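Local coordinates for protein D-lactate dehydrogenase (Fermentative) (Pseudomonas aeruginosa, PDB 6ABJ) that catalyses the NAD-dependent interconversion of D-lactate and pyruvate, probably running toward D-lactate in fermentation, as a tetramer, at residues P118-E123 with F314-A319; I282-R287 with T309-F314. One frame throughout, in Å; residues are numbered along the deposited sequence.

Contact 1 of 2, residues P118-E123 with F314-A319; sequences PHAVAE and FLTREA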
ATOM      1  N   PRO B 118       0.298  -3.368  31.703  1.00 35.97           N
ATOM      2  CA  PRO B 118       1.521  -4.036  31.305  1.00 34.90           C
ATOM      3  C   PRO B 118       1.260  -5.128  30.297  1.00 31.91           C
ATOM      4  O   PRO B 118       2.096  -5.316  29.428  1.00 29.83           O
ATOM      5  CB  PRO B 118       2.072  -4.611  32.618  1.00 36.55           C
ATOM      6  CG  PRO B 118       0.889  -4.643  33.561  1.00 35.14           C
ATOM      7  CD  PRO B 118       0.026  -3.519  33.162  1.00 37.00           C
ATOM      8  N   HIS B 119       0.147  -5.839  30.386  1.00 31.67           N
ATOM      9  CA  HIS B 119      -0.147  -6.823  29.343  1.00 32.62           C
ATOM     10  C   HIS B 119      -0.345  -6.205  27.963  1.00 30.13           C
ATOM     11  O   HIS B 119       0.166  -6.732  26.978  1.00 28.58           O
ATOM     12  CB  HIS B 119      -1.335  -7.688  29.704  1.00 34.83           C
ATOM     13  CG  HIS B 119      -1.037  -8.612  30.819  1.00 37.37           C
ATOM     14  ND1 HIS B 119      -0.284  -9.750  30.653  1.00 39.87           N
ATOM     15  CD2 HIS B 119      -1.343  -8.548  32.145  1.00 43.71           C
ATOM     16  CE1 HIS B 119      -0.148 -10.359  31.823  1.00 40.31           C
ATOM     17  NE2 HIS B 119      -0.783  -9.649  32.737  1.00 41.13           N
ATOM     18  N   ALA B 120      -1.086  -5.117  27.887  1.00 28.76           N
ATOM     19  CA  ALA B 120      -1.317  -4.474  26.595  1.00 29.31           C
ATOM     20  C   ALA B 120      -0.001  -4.079  25.951  1.00 27.63           C
ATOM     21  O   ALA B 120       0.224  -4.352  24.742  1.00 26.18           O
ATOM     22  CB  ALA B 120      -2.220  -3.274  26.725  1.00 28.56           C
ATOM     23  N   VAL B 121       0.871  -3.429  26.725  1.00 28.33           N
ATOM     24  CA  VAL B 121       2.126  -2.918  26.210  1.00 28.13           C
ATOM     25  C   VAL B 121       3.111  -4.042  25.859  1.00 30.16           C
ATOM     26  O   VAL B 121       3.724  -4.033  24.790  1.00 26.77           O
ATOM     27  CB  VAL B 121       2.759  -1.841  27.144  1.00 28.88           C
ATOM     28  CG1 VAL B 121       4.074  -1.319  26.558  1.00 29.25           C
ATOM     29  CG2 VAL B 121       1.798  -0.662  27.293  1.00 29.69           C
ATOM     30  N   ALA B 122       3.227  -5.053  26.706  1.00 27.68           N
ATOM     31  CA  ALA B 122       4.166  -6.127  26.436  1.00 26.84           C
ATOM     32  C   ALA B 122       3.681  -6.982  25.209  1.00 26.31           C
ATOM     33  O   ALA B 122       4.489  -7.435  24.422  1.00 25.01           O
ATOM     34  CB  ALA B 122       4.319  -7.006  27.667  1.00 26.99           C
ATOM     35  N   GLU B 123       2.378  -7.177  25.101  1.00 25.98           N
ATOM     36  CA  GLU B 123       1.794  -7.862  23.979  1.00 24.51           C
ATOM     37  C   GLU B 123       2.112  -7.136  22.654  1.00 24.49           C
ATOM     38  O   GLU B 123       2.428  -7.776  21.638  1.00 23.41           O
ATOM     39  CB  GLU B 123       0.324  -8.124  24.198  1.00 25.49           C
ATOM     40  CG  GLU B 123       0.078  -9.211  25.251  1.00 27.17           C
ATOM     41  CD  GLU B 123      -1.398  -9.413  25.555  1.00 28.24           C
ATOM     42  OE1 GLU B 123      -2.229  -8.971  24.765  1.00 27.64           O
ATOM     43  OE2 GLU B 123      -1.701 -10.030  26.629  1.00 32.73           O
ATOM     44  N   PHE B 314      -0.658   0.837  24.315  1.00 29.74           N
ATOM     45  CA  PHE B 314      -1.778   0.737  25.274  1.00 34.33           C
ATOM     46  C   PHE B 314      -3.149   0.767  24.652  1.00 33.72           C
ATOM     47  O   PHE B 314      -4.158   0.785  25.372  1.00 33.13           O
ATOM     48  CB  PHE B 314      -1.654   1.810  26.376  1.00 32.36           C
ATOM     49  CG  PHE B 314      -1.749   3.230  25.884  1.00 31.45           C
ATOM     50  CD1 PHE B 314      -2.983   3.793  25.624  1.00 29.63           C
ATOM     51  CD2 PHE B 314      -0.619   4.001  25.746  1.00 31.41           C
ATOM     52  CE1 PHE B 314      -3.090   5.076  25.182  1.00 30.39           C
ATOM     53  CE2 PHE B 314      -0.716   5.320  25.361  1.00 30.48           C
ATOM     54  CZ  PHE B 314      -1.956   5.850  25.083  1.00 30.99           C
ATOM     55  N   LEU B 315      -3.209   0.680  23.306  1.00 31.83           N
ATOM     56  CA  LEU B 315      -4.460   0.796  22.587  1.00 30.63           C
ATOM     57  C   LEU B 315      -5.167  -0.545  22.482  1.00 31.55           C
ATOM     58  O   LEU B 315      -5.310  -1.130  21.372  1.00 28.76           O
ATOM     59  CB  LEU B 315      -4.273   1.437  21.187  1.00 31.58           C
ATOM     60  CG  LEU B 315      -5.521   2.074  20.555  1.00 33.34           C
ATOM     61  CD1 LEU B 315      -5.868   3.426  21.202  1.00 34.52           C
ATOM     62  CD2 LEU B 315      -5.411   2.233  19.061  1.00 33.22           C
ATOM     63  N   THR B 316      -5.635  -1.046  23.628  1.00 28.72           N
ATOM     64  CA  THR B 316      -6.586  -2.140  23.703  1.00 28.50           C
ATOM     65  C   THR B 316      -7.826  -1.719  24.495  1.00 31.75           C
ATOM     66  O   THR B 316      -7.759  -0.774  25.278  1.00 32.03           O
ATOM     67  CB  THR B 316      -6.038  -3.366  24.388  1.00 30.23           C
ATOM     68  OG1 THR B 316      -5.760  -3.089  25.771  1.00 29.62           O
ATOM     69  CG2 THR B 316      -4.728  -3.859  23.715  1.00 30.06           C
ATOM     70  N   ARG B 317      -8.910  -2.428  24.350  1.00 31.64           N
ATOM     71  CA  ARG B 317     -10.104  -2.051  25.075  1.00 35.91           C
ATOM     72  C   ARG B 317      -9.921  -2.066  26.586  1.00 35.92           C
ATOM     73  O   ARG B 317     -10.304  -1.161  27.249  1.00 37.18           O
ATOM     74  CB  ARG B 317     -11.321  -2.799  24.569  1.00 39.10           C
ATOM     75  CG  ARG B 317     -11.940  -1.991  23.440  1.00 46.55           C
ATOM     76  CD  ARG B 317     -12.733  -2.759  22.422  1.00 55.11           C
ATOM     77  NE  ARG B 317     -12.748  -2.138  21.095  1.00 60.95           N
ATOM     78  CZ  ARG B 317     -12.959  -0.856  20.832  1.00 56.64           C
ATOM     79  NH1 ARG B 317     -13.179   0.010  21.791  1.00 61.04           N
ATOM     80  NH2 ARG B 317     -12.961  -0.433  19.590  1.00 53.46           N
ATOM     81  N   GLU B 318      -9.250  -3.064  27.084  1.00 36.59           N
ATOM     82  CA  GLU B 318      -8.983  -3.203  28.489  1.00 37.98           C
ATOM     83  C   GLU B 318      -8.040  -2.132  29.011  1.00 38.16           C
ATOM     84  O   GLU B 318      -8.227  -1.591  30.112  1.00 35.61           O
ATOM     85  CB  GLU B 318      -8.450  -4.596  28.778  1.00 39.44           C
ATOM     86  CG  GLU B 318      -9.455  -5.708  28.439  1.00 39.32           C
ATOM     87  CD  GLU B 318      -9.383  -6.202  26.975  1.00 38.89           C
ATOM     88  OE1 GLU B 318      -8.600  -5.662  26.152  1.00 35.13           O
ATOM     89  OE2 GLU B 318     -10.122  -7.137  26.632  1.00 38.32           O
ATOM     90  N   ALA B 319      -7.005  -1.818  28.265  1.00 33.63           N
ATOM     91  CA  ALA B 319      -6.064  -0.837  28.699  1.00 32.51           C
ATOM     92  C   ALA B 319      -6.657   0.557  28.662  1.00 33.84           C
ATOM     93  O   ALA B 319      -6.350   1.411  29.553  1.00 33.34           O
ATOM     94  CB  ALA B 319      -4.763  -0.896  27.869  1.00 31.31           C
TER
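Ala120 and Ala319 meet methyl to methyl, CB to CB at 3.7 Å, where the first turn of helix 118-134 comes up against the start of helix 317-335. Both are small enough for the two helix beginnings to come this close. The methyl of Ala120 also reaches the side chain of Thr316, with CB 3.7 Å from OG1 and 4.0 Å from CG2, so both branches of the threonine lie against the same carbon. The first torsion of Thr316 sets OG1 between its own backbone N and carbonyl carbon (chi1 65°). From there OG1 caps the helix, accepting from Ala319 N at 3.1 Å with an N-H...O angle of 156°. Threonine suits this N-cap because its hydroxyl can serve the helix while its methyl packs against the neighbouring one; the same OG1 is hydrogen-bonded to Asp157 of the second subunit, so two polar partners hold it.

Val121 meets the beginning of the other segment. Its CG2, beside its own backbone N and anti to the carbonyl carbon, lies 4.1 Å from Phe314 N and 4.3 Å from Phe314 CB. The aromatic ring itself is carried away from the helix and stacks on Tyr116, leaving the aliphatic base of Phe314 to touch the valine. A beta-branched residue fills this place well, since it offers CG2 to Phe314 while its side chain also packs on Ile171.

Phe314 and Ile171 both bind NADH in another structure of this enzyme, and here the cofactor is absent. The arrangement belongs to the interdomain hinge of the D-2-hydroxyacid dehydrogenase fold, where helix 118-134 enters the Rossmann-type domain and helix 317-335 returns to the other domain, beside the cofactor site.

Contact 2 of 2, residues I282-R287 with T309-F314; sequences IFFEDR and TAHQAF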
ATOM      1  N   ILE B 282       4.072  14.881  16.612  1.00 45.86           N
ATOM      2  CA  ILE B 282       4.025  14.118  15.341  1.00 45.23           C
ATOM      3  C   ILE B 282       2.876  13.124  15.373  1.00 40.54           C
ATOM      4  O   ILE B 282       2.074  13.082  14.478  1.00 42.80           O
ATOM      5  CB  ILE B 282       5.313  13.284  15.110  1.00 48.04           C
ATOM      6  CG1 ILE B 282       6.587  14.135  15.203  1.00 54.35           C
ATOM      7  CG2 ILE B 282       5.248  12.552  13.752  1.00 47.19           C
ATOM      8  CD1 ILE B 282       6.837  15.047  14.032  1.00 55.65           C
ATOM      9  N   PHE B 283       2.871  12.304  16.408  1.00 37.29           N
ATOM     10  CA  PHE B 283       1.932  11.258  16.551  1.00 38.59           C
ATOM     11  C   PHE B 283       0.508  11.723  16.854  1.00 40.60           C
ATOM     12  O   PHE B 283       0.246  12.876  17.123  1.00 41.03           O
ATOM     13  CB  PHE B 283       2.395  10.322  17.639  1.00 37.06           C
ATOM     14  CG  PHE B 283       3.600   9.426  17.293  1.00 35.80           C
ATOM     15  CD1 PHE B 283       4.265   9.457  16.078  1.00 35.40           C
ATOM     16  CD2 PHE B 283       3.994   8.467  18.228  1.00 33.54           C
ATOM     17  CE1 PHE B 283       5.340   8.577  15.855  1.00 35.15           C
ATOM     18  CE2 PHE B 283       5.055   7.633  18.021  1.00 35.38           C
ATOM     19  CZ  PHE B 283       5.698   7.646  16.815  1.00 34.30           C
ATOM     20  N   PHE B 284      -0.404  10.772  16.742  1.00 41.03           N
ATOM     21  CA  PHE B 284      -1.807  10.920  17.048  1.00 42.83           C
ATOM     22  C   PHE B 284      -2.539  11.811  16.105  1.00 43.28           C
ATOM     23  O   PHE B 284      -3.595  12.296  16.443  1.00 47.74           O
ATOM     24  CB  PHE B 284      -1.982  11.459  18.489  1.00 44.18           C
ATOM     25  CG  PHE B 284      -1.085  10.800  19.482  1.00 39.22           C
ATOM     26  CD1 PHE B 284      -1.271   9.470  19.781  1.00 40.40           C
ATOM     27  CD2 PHE B 284      -0.028  11.490  20.057  1.00 37.86           C
ATOM     28  CE1 PHE B 284      -0.431   8.842  20.659  1.00 39.00           C
ATOM     29  CE2 PHE B 284       0.822  10.875  20.935  1.00 36.96           C
ATOM     30  CZ  PHE B 284       0.608   9.553  21.254  1.00 38.25           C
ATOM     31  N   GLU B 285      -1.983  12.052  14.942  1.00 39.82           N
ATOM     32  CA  GLU B 285      -2.594  12.895  13.949  1.00 38.88           C
ATOM     33  C   GLU B 285      -2.319  12.295  12.571  1.00 35.82           C
ATOM     34  O   GLU B 285      -1.265  11.750  12.383  1.00 31.78           O
ATOM     35  CB  GLU B 285      -1.832  14.185  14.003  1.00 42.63           C
ATOM     36  CG  GLU B 285      -2.413  15.301  13.149  1.00 50.97           C
ATOM     37  CD  GLU B 285      -3.168  16.328  13.971  1.00 60.52           C
ATOM     38  OE1 GLU B 285      -3.572  15.998  15.113  1.00 62.11           O
ATOM     39  OE2 GLU B 285      -3.318  17.471  13.469  1.00 71.35           O
ATOM     40  N   ASP B 286      -3.219  12.468  11.645  1.00 34.30           N
ATOM     41  CA  ASP B 286      -2.984  12.108  10.271  1.00 34.24           C
ATOM     42  C   ASP B 286      -2.283  13.218   9.590  1.00 36.72           C
ATOM     43  O   ASP B 286      -2.893  14.225   9.269  1.00 36.97           O
ATOM     44  CB  ASP B 286      -4.261  11.805   9.566  1.00 33.67           C
ATOM     45  CG  ASP B 286      -4.071  11.448   8.099  1.00 33.01           C
ATOM     46  OD1 ASP B 286      -2.942  11.430   7.568  1.00 34.92           O
ATOM     47  OD2 ASP B 286      -5.091  11.237   7.463  1.00 32.47           O
ATOM     48  N   ARG B 287      -0.973  13.043   9.404  1.00 38.14           N
ATOM     49  CA  ARG B 287      -0.152  14.031   8.694  1.00 38.33           C
ATOM     50  C   ARG B 287       0.184  13.630   7.263  1.00 33.77           C
ATOM     51  O   ARG B 287       1.154  14.110   6.693  1.00 34.66           O
ATOM     52  CB  ARG B 287       1.105  14.257   9.528  1.00 39.11           C
ATOM     53  CG  ARG B 287       0.770  14.887  10.885  1.00 43.06           C
ATOM     54  CD  ARG B 287       2.011  15.116  11.737  1.00 46.61           C
ATOM     55  NE  ARG B 287       1.639  15.495  13.107  1.00 51.71           N
ATOM     56  CZ  ARG B 287       1.192  16.699  13.461  1.00 51.25           C
ATOM     57  NH1 ARG B 287       1.080  17.672  12.575  1.00 50.04           N
ATOM     58  NH2 ARG B 287       0.861  16.920  14.724  1.00 52.50           N
ATOM     59  N   THR B 309       4.692   2.065  15.097  1.00 25.00           N
ATOM     60  CA  THR B 309       3.345   2.315  15.496  1.00 24.54           C
ATOM     61  C   THR B 309       3.327   3.585  16.362  1.00 24.98           C
ATOM     62  O   THR B 309       4.311   3.882  17.027  1.00 22.91           O
ATOM     63  CB  THR B 309       2.713   1.074  16.228  1.00 24.94           C
ATOM     64  OG1 THR B 309       3.536   0.640  17.282  1.00 24.84           O
ATOM     65  CG2 THR B 309       2.554  -0.133  15.223  1.00 25.75           C
ATOM     66  N   ALA B 310       2.208   4.311  16.297  1.00 27.29           N
ATOM     67  CA  ALA B 310       2.171   5.688  16.769  1.00 29.58           C
ATOM     68  C   ALA B 310       1.686   5.772  18.219  1.00 29.77           C
ATOM     69  O   ALA B 310       0.558   6.217  18.525  1.00 32.71           O
ATOM     70  CB  ALA B 310       1.389   6.579  15.805  1.00 29.79           C
ATOM     71  N   HIS B 311       2.532   5.234  19.083  1.00 30.77           N
ATOM     72  CA  HIS B 311       2.267   5.052  20.514  1.00 31.40           C
ATOM     73  C   HIS B 311       0.926   4.379  20.786  1.00 32.21           C
ATOM     74  O   HIS B 311      -0.022   4.959  21.380  1.00 33.46           O
ATOM     75  CB  HIS B 311       2.400   6.352  21.280  1.00 35.70           C
ATOM     76  CG  HIS B 311       2.688   6.133  22.737  1.00 36.32           C
ATOM     77  ND1 HIS B 311       3.477   6.987  23.464  1.00 39.89           N
ATOM     78  CD2 HIS B 311       2.395   5.092  23.558  1.00 38.44           C
ATOM     79  CE1 HIS B 311       3.665   6.482  24.678  1.00 42.09           C
ATOM     80  NE2 HIS B 311       3.004   5.339  24.767  1.00 40.47           N
ATOM     81  N   GLN B 312       0.843   3.173  20.225  1.00 28.01           N
ATOM     82  CA  GLN B 312      -0.323   2.339  20.125  1.00 25.20           C
ATOM     83  C   GLN B 312      -0.301   1.200  21.128  1.00 22.76           C
ATOM     84  O   GLN B 312      -1.261   0.432  21.242  1.00 24.91           O
ATOM     85  CB  GLN B 312      -0.320   1.774  18.664  1.00 26.44           C
ATOM     86  CG  GLN B 312      -1.590   1.196  18.187  1.00 26.05           C
ATOM     87  CD  GLN B 312      -1.493   0.481  16.867  1.00 26.62           C
ATOM     88  OE1 GLN B 312      -0.906   0.989  15.907  1.00 26.47           O
ATOM     89  NE2 GLN B 312      -2.119  -0.671  16.797  1.00 26.87           N
ATOM     90  N   ALA B 313       0.729   1.086  21.892  1.00 24.76           N
ATOM     91  CA  ALA B 313       0.948  -0.098  22.738  1.00 27.28           C
ATOM     92  C   ALA B 313      -0.067  -0.275  23.857  1.00 28.89           C
ATOM     93  O   ALA B 313      -0.352  -1.398  24.221  1.00 27.00           O
ATOM     94  CB  ALA B 313       2.354  -0.098  23.343  1.00 29.10           C
ATOM     95  N   PHE B 314      -0.658   0.837  24.315  1.00 29.74           N
ATOM     96  CA  PHE B 314      -1.778   0.737  25.274  1.00 34.33           C
ATOM     97  C   PHE B 314      -3.149   0.767  24.652  1.00 33.72           C
ATOM     98  O   PHE B 314      -4.158   0.785  25.372  1.00 33.13           O
ATOM     99  CB  PHE B 314      -1.654   1.810  26.376  1.00 32.36           C
ATOM    100  CG  PHE B 314      -1.749   3.230  25.884  1.00 31.45           C
ATOM    101  CD1 PHE B 314      -2.983   3.793  25.624  1.00 29.63           C
ATOM    102  CD2 PHE B 314      -0.619   4.001  25.746  1.00 31.41           C
ATOM    103  CE1 PHE B 314      -3.090   5.076  25.182  1.00 30.39           C
ATOM    104  CE2 PHE B 314      -0.716   5.320  25.361  1.00 30.48           C
ATOM    105  CZ  PHE B 314      -1.956   5.850  25.083  1.00 30.99           C
TER
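Phe283 and Ala310 bring two irregular backbones together, their CA atoms 5.6 Å apart, and Ala310 sits at the centre of an inverse gamma turn. Ala310 CA lies over one face of the Phe283 ring, toward its rim, in a CH-pi contact, 3.8 Å from the centroid and 18° off the ring normal. Ala310 CB continues this packing at 3.9 Å from Phe283 CG; a side chain no larger than a methyl lets the broad phenyl lie close to the backbone. Each segment lies in the loop after one of the last two strands, in chain order, of the Rossmann-type parallel sheet: strand 268-273 precedes the first and strand 306-308 the second. Phe284 runs alongside His311, the two side chains pointing the same way. Phenylalanine suits this buried place, since its flat apolar ring covers Phe283 CB with a face while its CZ reaches His311 CB at 3.7 Å. Its CE1 approaches Ala310 O at 3.5 Å. In His311, CG anti to the backbone N (chi1 -157°) starts the imidazole off away from 282-287, leaving CB as the atom against Phe284. The ring's ND1 is hydrogen-bonded to Glu279, a histidine-glutamate pairing familiar from active sites of this family. Phe148 of the second subunit meets the Phe283 ring.

In the fold
The centres of the two contacts are 15 Å apart, and both use Phe314. Along the chain contact 2 is nested inside the long loop closed by contact 1: helix 118-134 comes first, then most of the Rossmann-type sheet, then 282-287, and finally 309-314 running straight into 314-319. They touch directly, with Ala120 CB 3.6 Å from Ala313 O. The continuous run 309-319 joins the two contacts, so a shift in one would probably be felt in the other. Both also touch the second subunit, whose Arg134 side chain hydrogen-bonds to the backbone oxygens of Ala120, Gln312 and Ala313, consistent with subunit association being coupled to domain movement in this allosteric tetramer.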